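Local structure of putative cytoplasmic protein (Salmonella typhimurium LT2, 2Q02) at residues A211-I216 / F247-A252. The protein is of unknown function but adopts the xylose isomerase-like TIM barrel fold, binds zinc and is tentatively assigned isomerase activity. Numbering follows the deposited sequence. Where two conformers were deposited one is given.
Sequences ADEQRI and FSSQLA
Glu213 reaches Ser249 by two torsions: chi1 sets CG anti to the backbone N of Glu213 (167°), and the bend at chi2 (56°) then turns the chain toward the serine. Ser249 N gives a hydrogen bond to Glu213 OE1 (3.0 Å), met on the syn side, at the solvent-exposed side of the contact. In one of two modelled conformers of Ser249, OG also bonds Glu213 OE2 (3.1 Å), so a two-point grip on the carboxylate is only partly certain. Next to it, OG of Ser248 closes an ST turn by accepting from Gln250 N, and CG2 of Ile216 packs on Ser248 CB (3.7 Å).

Deeper in, Arg215 O is gripped twice, by Phe247 N and Ser248 N from opposite faces of the carbonyl plane, each at 3.0 Å. The Arg215 side chain runs beside that of Phe247, pointing the same way; ring atom CD2 sits over the centre of the guanidinium, yet the planes are 55° apart, so this is no parallel stack. NH1 of Arg215 forms a salt bridge with Asp212 OD1 (3.2 Å), meeting it from above the carboxylate plane, and Asp212 CB packs against Phe247 CB (3.8 Å).

The contact joins the loops that follow barrel strands 193-198 and 242-244, beside the metal centre. Arg215 also hydrogen-bonds Ser199 through NE, and through NH2 the zinc ligands Asp170 and Glu245. A buried guanidinium so held is consistent with a second-shell group that helps to orient two zinc-binding carboxylates, and its positive charge may temper the negative charge gathered around the zinc.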
# COMPACT_ATOMS: atom_id res chain seq x y z
N ALA A 211 10.88 12.18 -2.11
CA ALA A 211 10.96 11.05 -1.17
C ALA A 211 9.64 10.93 -0.39
O ALA A 211 8.79 11.81 -0.47
CB ALA A 211 12.14 11.21 -0.21
N ASP A 212 9.48 9.85 0.35
CA ASP A 212 8.27 9.59 1.13
C ASP A 212 7.91 10.71 2.12
O ASP A 212 6.73 10.94 2.39
CB ASP A 212 8.37 8.26 1.88
CG ASP A 212 8.34 7.06 0.95
OD1 ASP A 212 7.81 7.17 -0.17
OD2 ASP A 212 8.86 6.00 1.33
N GLU A 213 8.91 11.43 2.62
CA GLU A 213 8.68 12.56 3.55
C GLU A 213 7.76 13.68 2.99
O GLU A 213 7.19 14.45 3.75
CB GLU A 213 10.05 13.13 4.00
CG GLU A 213 10.03 14.48 4.71
CD GLU A 213 9.14 14.52 5.94
OE1 GLU A 213 8.91 13.44 6.53
OE2 GLU A 213 8.68 15.64 6.33
N GLN A 214 7.64 13.78 1.66
CA GLN A 214 6.79 14.78 1.01
C GLN A 214 5.35 14.30 0.84
O GLN A 214 4.50 15.05 0.38
CB GLN A 214 7.34 15.16 -0.36
CG GLN A 214 8.58 16.05 -0.35
CD GLN A 214 9.87 15.29 -0.04
OE1 GLN A 214 10.26 14.39 -0.77
NE2 GLN A 214 10.51 15.67 1.03
N ARG A 215 5.08 13.05 1.19
CA ARG A 215 3.79 12.46 0.90
C ARG A 215 2.81 12.80 2.00
O ARG A 215 2.91 12.30 3.13
CB ARG A 215 3.90 10.95 0.70
CG ARG A 215 4.63 10.55 -0.57
CD ARG A 215 4.94 9.10 -0.59
NE ARG A 215 3.73 8.31 -0.64
CZ ARG A 215 3.71 6.97 -0.70
NH1 ARG A 215 4.84 6.26 -0.72
NH2 ARG A 215 2.54 6.35 -0.74
N ILE A 216 1.85 13.66 1.64
CA ILE A 216 0.78 14.07 2.54
C ILE A 216 -0.57 13.55 2.00
O ILE A 216 -0.65 12.44 1.51
CB ILE A 216 0.82 15.60 2.80
CG1 ILE A 216 0.60 16.41 1.51
CG2 ILE A 216 2.15 15.95 3.40
CD1 ILE A 216 0.70 17.93 1.72
N PHE A 247 2.99 9.58 4.34
CA PHE A 247 4.23 9.24 5.10
C PHE A 247 4.89 10.41 5.86
O PHE A 247 5.73 10.18 6.74
CB PHE A 247 5.29 8.71 4.14
CG PHE A 247 5.21 7.26 3.90
CD1 PHE A 247 5.87 6.37 4.74
CD2 PHE A 247 4.51 6.77 2.80
CE1 PHE A 247 5.81 5.00 4.51
CE2 PHE A 247 4.45 5.41 2.55
CZ PHE A 247 5.10 4.52 3.41
N SER A 248 4.56 11.64 5.50
CA SER A 248 5.25 12.81 6.05
C SER A 248 5.30 12.87 7.58
O SER A 248 4.38 12.42 8.26
CB SER A 248 4.57 14.09 5.54
OG SER A 248 5.06 15.21 6.24
N SER A 249 6.36 13.46 8.11
CA SER A 249 6.47 13.72 9.55
C SER A 249 5.49 14.81 9.99
O SER A 249 5.23 14.96 11.17
CB SER A 249 7.90 14.13 9.91
OG SER A 249 8.24 15.38 9.34
N GLN A 250 4.98 15.59 9.03
CA GLN A 250 3.92 16.57 9.33
C GLN A 250 2.69 15.87 9.95
O GLN A 250 1.91 16.49 10.67
CB GLN A 250 3.44 17.28 8.05
CG GLN A 250 4.37 18.33 7.40
CD GLN A 250 3.79 18.85 6.06
OE1 GLN A 250 2.68 19.42 6.01
NE2 GLN A 250 4.51 18.60 4.96
N LEU A 251 2.50 14.59 9.63
CA LEU A 251 1.39 13.81 10.15
C LEU A 251 1.36 13.74 11.68
O LEU A 251 0.28 13.83 12.28
CB LEU A 251 1.42 12.37 9.62
CG LEU A 251 1.16 12.19 8.12
CD1 LEU A 251 1.55 10.77 7.72
CD2 LEU A 251 -0.28 12.45 7.75
N ALA A 252 2.53 13.57 12.29
CA ALA A 252 2.63 13.45 13.76
C ALA A 252 2.03 14.63 14.52
O ALA A 252 1.64 14.48 15.67
CB ALA A 252 4.08 13.27 14.18